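Local coordinates for protein aminomethyltransferase (Bartonella henselae, PDB 3GIR) that belongs to the aminomethyltransferase family, whose members join a folate-binding domain to a C-terminal barrel domain, at residues L36-L41 and V173-Q178; L70-H75 and E244-A249; A76-I81 and E235-D240; A184-A189 and F221-P226. All coordinates share one frame; numbering follows the deposited sequence.

Overall arrangement
All four contacts draw on strands of one mixed sheet, a worked case of a sheet organising distant parts of a chain. Contact 3 lies between the others, its centre about 8 Å from that of contact 1, 9 Å from contact 4 and 10 Å from contact 2. Strand 173-178 of contact 1 is hydrogen-bonded on one side to strand 76-80 of contact 3 and on the other to strand 220-225 of contact 4, while strand 243-245 of contact 2 closes the edge beside 76-80. The sodium ion is bound within contact 3, and the side chain of Glu244 in contact 2 comes within about 4 Å of it.

Contact 1 (L36-L41 and V173-Q178); sequences LPLYEL and VLLALQ
A type I beta turn over residues 36-39 brings Pro37 up to Val173, with 7.1 Å between Pro37 CA and Val173 CA. The turn is closed by Tyr39 N donating to Leu36 O at 3.0 Å, and it delivers Leu38 to the N-cap position of helix 39-44. Segment 173-178 is a strand that starts next to this turn and runs away from it, which confines the contact to the first residues of the strand.

Val173 works with both of its branches. CG2 faces the proline ring, 3.8 Å from Pro37 CB and nearly as near to CG, and the two side chains run side by side but head opposite ways. CG1, trans to the backbone N (chi1 157°), meets Leu38 instead, 4.1 Å from Leu38 CD1. Here the leucine lies roughly perpendicular to the valine. Leu38 reaches this far because its chain is stretched out at the second torsion (chi2 -179°), and the same methyl CD1 also lies 4.2 Å from Leu175 CD2. One leucine methyl therefore rests against two residues that project from the same face of the strand, a purely apolar and mostly buried fit.

The strand is an inner member of the mixed sheet of the folate-binding domain, paired with 76-80 on one side and 220-225 on the other. Leu174 points to the opposite face, onto Ile81 and Met84. Leu38 also touches Asp80 and Arg231, and Val173 touches Ala230, so Leu38 lies where strands 76-80 and 173-178 meet helix 227-238.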
loop_
_atom_site.group_PDB
_atom_site.type_symbol
_atom_site.label_atom_id
_atom_site.label_comp_id
_atom_site.label_asym_id
_atom_site.label_seq_id
_atom_site.Cartn_x
_atom_site.Cartn_y
_atom_site.Cartn_z
ATOM N N LEU A 36 0.734 -18.542 -5.597
ATOM C CA LEU A 36 1.550 -18.230 -4.410
ATOM C C LEU A 36 2.407 -19.395 -4.041
ATOM O O LEU A 36 1.956 -20.556 -4.010
ATOM C CB LEU A 36 0.647 -17.939 -3.222
ATOM C CG LEU A 36 -0.125 -16.633 -3.305
ATOM C CD1 LEU A 36 -1.245 -16.611 -2.230
ATOM C CD2 LEU A 36 0.788 -15.371 -3.218
ATOM N N PRO A 37 3.669 -19.108 -3.742
ATOM C CA PRO A 37 4.486 -20.214 -3.165
ATOM C C PRO A 37 3.881 -20.997 -2.035
ATOM O O PRO A 37 4.023 -22.230 -1.975
ATOM C CB PRO A 37 5.739 -19.445 -2.697
ATOM C CG PRO A 37 5.870 -18.300 -3.622
ATOM C CD PRO A 37 4.429 -17.863 -3.861
ATOM N N LEU A 38 3.167 -20.341 -1.112
ATOM C CA LEU A 38 2.510 -20.982 0.019
ATOM C C LEU A 38 1.025 -21.371 -0.229
ATOM O O LEU A 38 0.280 -21.574 0.713
ATOM C CB LEU A 38 2.607 -20.071 1.216
ATOM C CG LEU A 38 4.028 -19.714 1.652
ATOM C CD1 LEU A 38 3.950 -18.802 2.888
ATOM C CD2 LEU A 38 4.890 -20.997 1.930
ATOM N N TYR A 39 0.651 -21.509 -1.514
ATOM C CA TYR A 39 -0.725 -21.865 -1.880
ATOM C C TYR A 39 -1.255 -23.025 -1.066
ATOM O O TYR A 39 -2.372 -22.970 -0.546
ATOM C CB TYR A 39 -0.835 -22.201 -3.363
ATOM C CG TYR A 39 -2.186 -22.777 -3.739
ATOM C CD1 TYR A 39 -3.262 -21.945 -3.938
ATOM C CD2 TYR A 39 -2.382 -24.152 -3.807
ATOM C CE1 TYR A 39 -4.530 -22.429 -4.299
ATOM C CE2 TYR A 39 -3.678 -24.675 -4.133
ATOM C CZ TYR A 39 -4.723 -23.776 -4.378
ATOM O OH TYR A 39 -5.969 -24.217 -4.685
ATOM N N GLU A 40 -0.432 -24.090 -0.898
ATOM C CA GLU A 40 -0.940 -25.240 -0.142
ATOM C C GLU A 40 -1.330 -24.955 1.322
ATOM O O GLU A 40 -2.285 -25.552 1.866
ATOM C CB GLU A 40 0.093 -26.392 -0.173
ATOM C CG GLU A 40 0.175 -27.062 -1.503
ATOM C CD GLU A 40 1.286 -28.162 -1.519
ATOM O OE1 GLU A 40 1.666 -28.669 -0.413
ATOM O OE2 GLU A 40 1.787 -28.502 -2.621
ATOM N N LEU A 41 -0.615 -24.036 2.008
ATOM C CA LEU A 41 -0.999 -23.606 3.321
ATOM C C LEU A 41 -2.374 -22.945 3.313
ATOM O O LEU A 41 -3.163 -23.131 4.266
ATOM C CB LEU A 41 0.020 -22.640 3.986
ATOM C CG LEU A 41 1.401 -23.137 4.350
ATOM C CD1 LEU A 41 2.208 -22.071 5.146
ATOM C CD2 LEU A 41 1.234 -24.466 5.155
ATOM N N VAL A 173 9.180 -14.873 -0.694
ATOM C CA VAL A 173 7.885 -14.811 0.007
ATOM C C VAL A 173 7.912 -13.564 0.823
ATOM O O VAL A 173 8.936 -13.193 1.371
ATOM C CB VAL A 173 7.636 -16.080 0.850
ATOM C CG1 VAL A 173 6.631 -15.850 2.004
ATOM C CG2 VAL A 173 7.187 -17.186 -0.070
ATOM N N LEU A 174 6.764 -12.904 0.924
ATOM C CA LEU A 174 6.589 -11.727 1.723
ATOM C C LEU A 174 5.355 -11.952 2.590
ATOM O O LEU A 174 4.250 -12.255 2.076
ATOM C CB LEU A 174 6.373 -10.455 0.869
ATOM C CG LEU A 174 6.383 -9.101 1.645
ATOM C CD1 LEU A 174 7.691 -8.754 2.305
ATOM C CD2 LEU A 174 5.979 -8.032 0.602
ATOM N N LEU A 175 5.522 -11.823 3.903
ATOM C CA LEU A 175 4.456 -11.998 4.903
ATOM C C LEU A 175 4.321 -10.699 5.650
ATOM O O LEU A 175 5.308 -10.123 6.004
ATOM C CB LEU A 175 4.757 -13.114 5.901
ATOM C CG LEU A 175 5.048 -14.476 5.299
ATOM C CD1 LEU A 175 5.545 -15.468 6.370
ATOM C CD2 LEU A 175 3.797 -14.987 4.683
ATOM N N ALA A 176 3.114 -10.252 5.938
ATOM C CA ALA A 176 2.890 -9.165 6.863
ATOM C C ALA A 176 2.298 -9.728 8.146
ATOM O O ALA A 176 1.439 -10.550 8.124
ATOM C CB ALA A 176 1.889 -8.164 6.238
ATOM N N LEU A 177 2.797 -9.221 9.284
ATOM C CA LEU A 177 2.325 -9.652 10.629
ATOM C C LEU A 177 1.927 -8.345 11.283
ATOM O O LEU A 177 2.767 -7.511 11.615
ATOM C CB LEU A 177 3.416 -10.311 11.439
ATOM C CG LEU A 177 3.003 -10.753 12.831
ATOM C CD1 LEU A 177 2.047 -11.967 12.754
ATOM C CD2 LEU A 177 4.291 -11.147 13.588
ATOM N N GLN A 178 0.632 -8.138 11.514
ATOM C CA GLN A 178 0.061 -6.818 11.830
ATOM C C GLN A 178 -0.896 -6.892 13.002
ATOM O O GLN A 178 -1.650 -7.826 13.147
ATOM C CB GLN A 178 -0.720 -6.255 10.650
ATOM C CG GLN A 178 0.077 -6.171 9.392
ATOM C CD GLN A 178 1.000 -4.950 9.369
ATOM O OE1 GLN A 178 0.531 -3.787 9.499
ATOM N NE2 GLN A 178 2.295 -5.195 9.048
#

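Contact 2 (L70-H75 and E244-A249); sequences LHTRAH and EWVGLA
The imidazole of His71 is sandwiched between aliphatic carbons. Over one face stands Glu244 CG, 3.7 Å from the ring centroid and 18° off the normal, a CH-pi contact displaced toward the rim near CE1 and NE2. His75 CB, one helical turn on, lies against the opposite face. At the ring edge NE2 is hydrogen-bonded to Arg242 O, with a weaker bond to Ala76 O. In Glu244 a chi1 of -58° sets CG beside the backbone N and over the ring; a bend at the second torsion then turns the carboxylate off, its plane 74° from the ring. Glu244 OE2 stays 5.4 Å from His71 NE2, so of this side chain it is the methylenes, not the carboxylate, that meet the ring.

Helix 65-74, which leads directly into strand 76-80, packs against the edge strand 243-245 and the link from it to helix 248-257. Deeper in, Thr72 OG1 makes a van der Waals contact with a methyl, Val246 CG2, at 3.4 Å. That oxygen is satisfied within its own helix, hydrogen-bonded to Glu68 O. The carboxylate of Glu68 accepts from the backbone N of Gly247, the N-cap residue of helix 248-257, while Thr72 and Val246 both touch Phe79.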
loop_
_atom_site.group_PDB
_atom_site.type_symbol
_atom_site.label_atom_id
_atom_site.label_comp_id
_atom_site.label_asym_id
_atom_site.label_seq_id
_atom_site.Cartn_x
_atom_site.Cartn_y
_atom_site.Cartn_z
ATOM N N LEU A 70 -11.377 -7.692 12.428
ATOM C CA LEU A 70 -11.386 -7.412 13.853
ATOM C C LEU A 70 -10.232 -8.101 14.558
ATOM O O LEU A 70 -9.625 -7.486 15.436
ATOM C CB LEU A 70 -12.752 -7.760 14.468
ATOM C CG LEU A 70 -13.943 -6.931 13.961
ATOM C CD1 LEU A 70 -15.296 -7.630 14.411
ATOM C CD2 LEU A 70 -13.895 -5.458 14.328
ATOM N N HIS A 71 -9.897 -9.311 14.137
ATOM C CA HIS A 71 -8.755 -10.032 14.700
ATOM C C HIS A 71 -7.445 -9.265 14.595
ATOM O O HIS A 71 -6.645 -9.199 15.551
ATOM C CB HIS A 71 -8.638 -11.456 14.126
ATOM C CG HIS A 71 -7.500 -12.221 14.732
ATOM N ND1 HIS A 71 -7.654 -12.969 15.882
ATOM C CD2 HIS A 71 -6.193 -12.303 14.386
ATOM C CE1 HIS A 71 -6.482 -13.515 16.188
ATOM N NE2 HIS A 71 -5.575 -13.110 15.318
ATOM N N THR A 72 -7.226 -8.615 13.447
ATOM C CA THR A 72 -6.012 -7.877 13.187
ATOM C C THR A 72 -5.894 -6.695 14.113
ATOM O O THR A 72 -4.818 -6.382 14.603
ATOM C CB THR A 72 -5.904 -7.443 11.677
ATOM O OG1 THR A 72 -6.006 -8.602 10.826
ATOM C CG2 THR A 72 -4.647 -6.720 11.347
ATOM N N ARG A 73 -7.019 -6.035 14.368
ATOM C CA ARG A 73 -6.987 -4.848 15.223
ATOM C C ARG A 73 -6.868 -5.206 16.726
ATOM O O ARG A 73 -6.474 -4.333 17.517
ATOM C CB ARG A 73 -8.161 -3.957 14.958
ATOM C CG ARG A 73 -8.161 -3.290 13.565
ATOM C CD ARG A 73 -8.530 -1.829 13.594
ATOM N NE ARG A 73 -8.778 -1.263 12.296
ATOM C CZ ARG A 73 -7.827 -0.907 11.439
ATOM N NH1 ARG A 73 -6.555 -0.988 11.767
ATOM N NH2 ARG A 73 -8.153 -0.499 10.241
ATOM N N ALA A 74 -7.244 -6.418 17.087
ATOM C CA ALA A 74 -7.230 -6.883 18.504
ATOM C C ALA A 74 -6.031 -7.741 18.883
ATOM O O ALA A 74 -5.676 -7.819 20.088
ATOM C CB ALA A 74 -8.545 -7.603 18.792
ATOM N N HIS A 75 -5.384 -8.375 17.889
ATOM C CA HIS A 75 -4.443 -9.458 18.107
ATOM C C HIS A 75 -3.289 -9.352 17.094
ATOM O O HIS A 75 -2.618 -8.341 17.049
ATOM C CB HIS A 75 -5.144 -10.844 18.080
ATOM C CG HIS A 75 -6.141 -11.021 19.174
ATOM N ND1 HIS A 75 -5.780 -11.052 20.516
ATOM C CD2 HIS A 75 -7.493 -11.089 19.134
ATOM C CE1 HIS A 75 -6.883 -11.130 21.247
ATOM N NE2 HIS A 75 -7.936 -11.146 20.437
ATOM N N GLU A 244 -3.824 -15.380 13.275
ATOM C CA GLU A 244 -4.638 -16.036 12.256
ATOM C C GLU A 244 -4.274 -15.502 10.906
ATOM O O GLU A 244 -3.890 -14.343 10.781
ATOM C CB GLU A 244 -6.118 -15.790 12.500
ATOM C CG GLU A 244 -6.647 -16.252 13.884
ATOM C CD GLU A 244 -6.743 -17.787 14.039
ATOM O OE1 GLU A 244 -6.579 -18.549 13.079
ATOM O OE2 GLU A 244 -6.977 -18.272 15.177
ATOM N N TRP A 245 -4.492 -16.297 9.873
ATOM C CA TRP A 245 -4.426 -15.800 8.498
ATOM C C TRP A 245 -5.590 -14.817 8.208
ATOM O O TRP A 245 -6.727 -14.999 8.705
ATOM C CB TRP A 245 -4.643 -16.921 7.516
ATOM C CG TRP A 245 -3.521 -17.860 7.229
ATOM C CD1 TRP A 245 -3.581 -19.218 7.445
ATOM C CD2 TRP A 245 -2.249 -17.597 6.632
ATOM N NE1 TRP A 245 -2.435 -19.803 7.032
ATOM C CE2 TRP A 245 -1.585 -18.842 6.518
ATOM C CE3 TRP A 245 -1.599 -16.461 6.191
ATOM C CZ2 TRP A 245 -0.312 -18.971 5.947
ATOM C CZ3 TRP A 245 -0.341 -16.575 5.668
ATOM C CH2 TRP A 245 0.309 -17.841 5.545
ATOM N N VAL A 246 -5.231 -13.731 7.499
ATOM C CA VAL A 246 -6.177 -12.718 7.080
ATOM C C VAL A 246 -6.150 -12.680 5.533
ATOM O O VAL A 246 -5.082 -12.597 4.924
ATOM C CB VAL A 246 -5.826 -11.411 7.733
ATOM C CG1 VAL A 246 -6.844 -10.332 7.327
ATOM C CG2 VAL A 246 -5.855 -11.608 9.231
ATOM N N GLY A 247 -7.311 -12.670 4.908
ATOM C CA GLY A 247 -7.476 -12.653 3.466
ATOM C C GLY A 247 -7.496 -11.270 2.868
ATOM O O GLY A 247 -7.485 -10.259 3.576
ATOM N N LEU A 248 -7.489 -11.223 1.547
ATOM C CA LEU A 248 -7.446 -9.932 0.842
ATOM C C LEU A 248 -8.639 -9.055 1.118
ATOM O O LEU A 248 -8.500 -7.809 1.078
ATOM C CB LEU A 248 -7.340 -10.195 -0.674
ATOM C CG LEU A 248 -5.925 -10.469 -1.206
ATOM C CD1 LEU A 248 -6.035 -10.265 -2.734
ATOM C CD2 LEU A 248 -4.555 -9.827 -0.582
ATOM N N ALA A 249 -9.832 -9.637 1.370
ATOM C CA ALA A 249 -11.020 -8.815 1.660
ATOM C C ALA A 249 -10.825 -7.984 2.919
ATOM O O ALA A 249 -11.042 -6.769 2.897
ATOM C CB ALA A 249 -12.339 -9.605 1.629
#

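Contact 3 (A76-I81 and E235-D240); sequences AGLFDI and EKLLGD. With NA (sodium ion), chain B.
Leu78 on strand 76-80 meets Leu237 and Leu238 of helix 227-238 in helix-on-sheet packing. The helix belongs to a beta-alpha-beta crossover, joining strands 220-225 and 243-245, which both run parallel to 76-80. Near the start of the strand, Gly77 is bonded through its backbone to Gln178 of the neighbouring strand, with the ring of Phe79 folded back so that CE2 lies 4.1 Å from Gly77 CA.

Leu78 carries the contact itself. Its CB points toward the helix segment, and chi1 (-172°), together with chi2, sets its two methyls apart: CD1 touches Leu237 CD1 at 3.9 Å, while CD2 presses on the branch carbon Leu238 CG at 3.7 Å. It lies nearly square to both leucines, so a single fork spans two successive helix residues. Its backbone is bonded to Glu244 and Val246 of the adjoining segment. Phe79 points to the other side of the sheet, toward Arg251 and Leu254. Asp80 returns to the side of Leu78, its buried carboxylate satisfied by Ser82 OG at OD1 and His42 NE2 at OD2, and Ile81 ends the segment with a backbone bond to Leu174.

Beyond the leucines, the chain from Leu238 to Val243 turns three carbonyl oxygens onto a sodium ion. Leu238 O binds it at 2.3 Å and Asp240 O at 2.4 Å; Val243 O and three waters complete six ligands. The carboxylate of Asp240 takes no part, its OD1 forming a salt bridge with Arg242 NH2. One metal-bound water also donates a weak hydrogen bond, 3.2 Å long, to Gly239 O.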
loop_
_atom_site.group_PDB
_atom_site.type_symbol
_atom_site.label_atom_id
_atom_site.label_comp_id
_atom_site.label_asym_id
_atom_site.label_seq_id
_atom_site.Cartn_x
_atom_site.Cartn_y
_atom_site.Cartn_z
ATOM N N ALA A 76 -3.103 -10.365 16.244
ATOM C CA ALA A 76 -2.075 -10.308 15.206
ATOM C C ALA A 76 -2.594 -11.095 13.994
ATOM O O ALA A 76 -3.028 -12.243 14.105
ATOM C CB ALA A 76 -0.773 -10.911 15.709
ATOM N N GLY A 77 -2.628 -10.430 12.845
ATOM C CA GLY A 77 -3.047 -11.049 11.605
ATOM C C GLY A 77 -1.837 -11.303 10.732
ATOM O O GLY A 77 -0.924 -10.500 10.662
ATOM N N LEU A 78 -1.836 -12.451 10.097
ATOM C CA LEU A 78 -0.779 -12.874 9.181
ATOM C C LEU A 78 -1.352 -12.825 7.757
ATOM O O LEU A 78 -2.388 -13.420 7.438
ATOM C CB LEU A 78 -0.316 -14.319 9.494
ATOM C CG LEU A 78 0.923 -14.783 8.706
ATOM C CD1 LEU A 78 2.208 -13.944 9.033
ATOM C CD2 LEU A 78 1.130 -16.343 8.997
ATOM N N PHE A 79 -0.665 -12.103 6.892
ATOM C CA PHE A 79 -1.072 -11.874 5.518
ATOM C C PHE A 79 0.019 -12.383 4.586
ATOM O O PHE A 79 1.174 -11.992 4.705
ATOM C CB PHE A 79 -1.264 -10.375 5.213
ATOM C CG PHE A 79 -2.214 -9.630 6.112
ATOM C CD1 PHE A 79 -3.418 -9.146 5.622
ATOM C CD2 PHE A 79 -1.867 -9.364 7.434
ATOM C CE1 PHE A 79 -4.283 -8.429 6.451
ATOM C CE2 PHE A 79 -2.765 -8.694 8.242
ATOM C CZ PHE A 79 -3.964 -8.249 7.745
ATOM N N ASP A 80 -0.368 -13.246 3.638
ATOM C CA ASP A 80 0.547 -13.641 2.611
ATOM C C ASP A 80 0.463 -12.628 1.476
ATOM O O ASP A 80 -0.526 -12.562 0.721
ATOM C CB ASP A 80 0.232 -15.060 2.082
ATOM C CG ASP A 80 1.288 -15.550 1.132
ATOM O OD1 ASP A 80 2.165 -14.743 0.698
ATOM O OD2 ASP A 80 1.223 -16.759 0.747
ATOM N N ILE A 81 1.515 -11.814 1.339
ATOM C CA ILE A 81 1.610 -10.760 0.366
ATOM C C ILE A 81 2.773 -11.034 -0.611
ATOM O O ILE A 81 3.410 -10.134 -1.137
ATOM C CB ILE A 81 1.632 -9.337 1.023
ATOM C CG1 ILE A 81 2.744 -9.234 2.008
ATOM C CG2 ILE A 81 0.254 -9.078 1.694
ATOM C CD1 ILE A 81 2.909 -7.755 2.480
ATOM N N GLU A 235 4.260 -21.438 9.210
ATOM C CA GLU A 235 3.674 -22.375 10.140
ATOM C C GLU A 235 4.070 -22.037 11.558
ATOM O O GLU A 235 3.249 -22.154 12.471
ATOM C CB GLU A 235 4.059 -23.807 9.801
ATOM C CG GLU A 235 3.524 -24.344 8.505
ATOM C CD GLU A 235 4.192 -25.705 8.097
ATOM O OE1 GLU A 235 5.418 -25.910 8.392
ATOM O OE2 GLU A 235 3.507 -26.548 7.468
ATOM N N LYS A 236 5.319 -21.659 11.794
ATOM C CA LYS A 236 5.748 -21.213 13.140
ATOM C C LYS A 236 4.976 -20.012 13.659
ATOM O O LYS A 236 4.552 -19.965 14.828
ATOM C CB LYS A 236 7.252 -20.965 13.123
ATOM C CG LYS A 236 7.855 -20.415 14.409
ATOM C CD LYS A 236 9.369 -20.283 14.209
ATOM C CE LYS A 236 10.117 -20.053 15.510
ATOM N NZ LYS A 236 11.532 -19.750 15.183
ATOM N N LEU A 237 4.753 -18.992 12.808
ATOM C CA LEU A 237 3.976 -17.847 13.266
ATOM C C LEU A 237 2.502 -18.179 13.484
ATOM O O LEU A 237 1.886 -17.768 14.462
ATOM C CB LEU A 237 4.072 -16.725 12.243
ATOM C CG LEU A 237 5.425 -16.153 12.073
ATOM C CD1 LEU A 237 5.429 -15.185 10.853
ATOM C CD2 LEU A 237 5.903 -15.398 13.269
ATOM N N LEU A 238 1.914 -18.951 12.600
ATOM C CA LEU A 238 0.504 -19.380 12.743
ATOM C C LEU A 238 0.230 -20.211 13.963
ATOM O O LEU A 238 -0.872 -20.165 14.528
ATOM C CB LEU A 238 0.132 -20.228 11.559
ATOM C CG LEU A 238 -0.242 -19.512 10.322
ATOM C CD1 LEU A 238 -0.084 -20.458 9.117
ATOM C CD2 LEU A 238 -1.731 -18.953 10.570
ATOM N N GLY A 239 1.247 -20.944 14.384
ATOM C CA GLY A 239 1.183 -21.771 15.595
ATOM C C GLY A 239 0.945 -20.950 16.851
ATOM O O GLY A 239 0.469 -21.475 17.850
ATOM N N ASP A 240 1.211 -19.664 16.814
ATOM C CA ASP A 240 0.993 -18.770 17.971
ATOM C C ASP A 240 -0.515 -18.560 18.083
ATOM O O ASP A 240 -1.205 -18.292 17.047
ATOM C CB ASP A 240 1.722 -17.429 17.755
ATOM C CG ASP A 240 1.735 -16.525 18.950
ATOM O OD1 ASP A 240 2.833 -16.100 19.414
ATOM O OD2 ASP A 240 0.634 -16.175 19.457
HETATM NA NA NA B . -2.710 -19.268 15.526
HETATM O O HOH W 1 -2.591 -21.369 16.885
HETATM O O HOH W 2 -4.802 -18.951 16.819
HETATM O O HOH W 3 -4.195 -20.424 14.072
#

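Contact 4 (A184-A189 and F221-P226); sequences AVLADA and FEIALP
Between 184-189 and 221-226 the backbones come closest at Leu186 and Phe221, 8.6 Å from CA to CA. From this distance a single leucine bridges to the strand. Leu186 CD2 sits almost exactly above the centre of the Phe221 ring, 3.8 Å from its centroid and only 8° off the normal, in a textbook CH-pi arrangement. All six ring carbons consequently lie at similar range from that methyl.

The other branch serves a different residue: Leu186 CD1 meets Ile223 CD1 at 3.9 Å, the two side chains lying alongside with their directions reversed. CB of Leu186 points toward the strand, and a first torsion of -167°, swinging CG away from N to the carbonyl side, helps place the two methyls astride Phe221 and Ile223, which emerge two residues apart on the same side of the strand. The three side chains are buried and wholly apolar in their meeting.

Strand 220-225 lies between 209-211 and 173-178, antiparallel to both, and helix 182-188 follows 173-178 in sequence. Ile223 also touches Leu233, and Ala189, just after the helix, touches Leu237; helix 182-188 and helix 227-238 therefore lie as neighbours over the same face of the sheet.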
loop_
_atom_site.group_PDB
_atom_site.type_symbol
_atom_site.label_atom_id
_atom_site.label_comp_id
_atom_site.label_asym_id
_atom_site.label_seq_id
_atom_site.Cartn_x
_atom_site.Cartn_y
_atom_site.Cartn_z
ATOM N N ALA A 184 4.906 -8.709 19.976
ATOM C CA ALA A 184 5.076 -9.753 20.966
ATOM C C ALA A 184 5.196 -11.131 20.313
ATOM O O ALA A 184 6.074 -11.929 20.651
ATOM C CB ALA A 184 3.951 -9.686 22.015
ATOM N N VAL A 185 4.375 -11.377 19.271
ATOM C CA VAL A 185 4.443 -12.615 18.503
ATOM C C VAL A 185 5.846 -12.757 17.880
ATOM O O VAL A 185 6.436 -13.852 17.930
ATOM C CB VAL A 185 3.317 -12.679 17.422
ATOM C CG1 VAL A 185 3.542 -13.822 16.451
ATOM C CG2 VAL A 185 1.970 -12.738 18.065
ATOM N N LEU A 186 6.331 -11.679 17.260
ATOM C CA LEU A 186 7.620 -11.671 16.625
ATOM C C LEU A 186 8.700 -12.058 17.632
ATOM O O LEU A 186 9.494 -12.948 17.378
ATOM C CB LEU A 186 7.940 -10.319 16.013
ATOM C CG LEU A 186 9.077 -10.194 15.070
ATOM C CD1 LEU A 186 8.749 -10.847 13.732
ATOM C CD2 LEU A 186 9.531 -8.816 14.931
ATOM N N ALA A 187 8.713 -11.375 18.754
ATOM C CA ALA A 187 9.696 -11.688 19.866
ATOM C C ALA A 187 9.592 -13.145 20.315
ATOM O O ALA A 187 10.583 -13.831 20.431
ATOM C CB ALA A 187 9.495 -10.748 21.048
ATOM N N ASP A 188 8.388 -13.636 20.535
ATOM C CA ASP A 188 8.227 -15.007 21.039
ATOM C C ASP A 188 8.578 -16.066 19.997
ATOM O O ASP A 188 8.839 -17.226 20.330
ATOM C CB ASP A 188 6.800 -15.233 21.564
ATOM C CG ASP A 188 6.473 -14.449 22.846
ATOM O OD1 ASP A 188 7.350 -13.816 23.481
ATOM O OD2 ASP A 188 5.260 -14.400 23.190
ATOM N N ALA A 189 8.559 -15.695 18.715
ATOM C CA ALA A 189 8.992 -16.579 17.657
ATOM C C ALA A 189 10.518 -16.578 17.495
ATOM O O ALA A 189 11.043 -17.285 16.619
ATOM C CB ALA A 189 8.307 -16.217 16.314
ATOM N N PHE A 221 4.799 -5.653 11.062
ATOM C CA PHE A 221 6.015 -5.982 10.421
ATOM C C PHE A 221 5.745 -6.575 9.067
ATOM O O PHE A 221 4.680 -7.165 8.869
ATOM C CB PHE A 221 6.895 -6.950 11.256
ATOM C CG PHE A 221 7.248 -6.397 12.606
ATOM C CD1 PHE A 221 8.444 -5.719 12.794
ATOM C CD2 PHE A 221 6.343 -6.503 13.639
ATOM C CE1 PHE A 221 8.728 -5.216 14.060
ATOM C CE2 PHE A 221 6.630 -5.929 14.857
ATOM C CZ PHE A 221 7.792 -5.320 15.029
ATOM N N GLU A 222 6.729 -6.466 8.181
ATOM C CA GLU A 222 6.754 -7.253 6.924
ATOM C C GLU A 222 8.066 -8.029 6.916
ATOM O O GLU A 222 9.151 -7.454 7.231
ATOM C CB GLU A 222 6.642 -6.377 5.719
ATOM C CG GLU A 222 5.333 -5.635 5.606
ATOM C CD GLU A 222 5.192 -4.910 4.243
ATOM O OE1 GLU A 222 6.155 -4.863 3.387
ATOM O OE2 GLU A 222 4.092 -4.400 4.056
ATOM N N ILE A 223 7.978 -9.288 6.528
ATOM C CA ILE A 223 9.144 -10.186 6.494
ATOM C C ILE A 223 9.265 -10.778 5.079
ATOM O O ILE A 223 8.341 -11.429 4.624
ATOM C CB ILE A 223 9.028 -11.307 7.520
ATOM C CG1 ILE A 223 8.717 -10.778 8.919
ATOM C CG2 ILE A 223 10.297 -12.240 7.496
ATOM C CD1 ILE A 223 8.254 -11.900 9.976
ATOM N N ALA A 224 10.411 -10.570 4.415
ATOM C CA ALA A 224 10.705 -11.076 3.101
ATOM C C ALA A 224 11.819 -12.088 3.267
ATOM O O ALA A 224 12.799 -11.814 3.968
ATOM C CB ALA A 224 11.133 -9.953 2.114
ATOM N N LEU A 225 11.644 -13.249 2.690
ATOM C CA LEU A 225 12.649 -14.310 2.834
ATOM C C LEU A 225 12.620 -15.228 1.644
ATOM O O LEU A 225 11.695 -15.276 0.878
ATOM C CB LEU A 225 12.430 -15.104 4.148
ATOM C CG LEU A 225 11.284 -16.109 4.246
ATOM C CD1 LEU A 225 11.480 -16.891 5.633
ATOM C CD2 LEU A 225 9.900 -15.432 4.185
ATOM N N PRO A 226 13.701 -16.027 1.475
ATOM C CA PRO A 226 13.714 -16.962 0.396
ATOM C C PRO A 226 12.538 -17.922 0.434
ATOM O O PRO A 226 12.051 -18.295 1.499
ATOM C CB PRO A 226 15.053 -17.723 0.618
ATOM C CG PRO A 226 15.855 -16.774 1.367
ATOM C CD PRO A 226 14.930 -16.079 2.283
#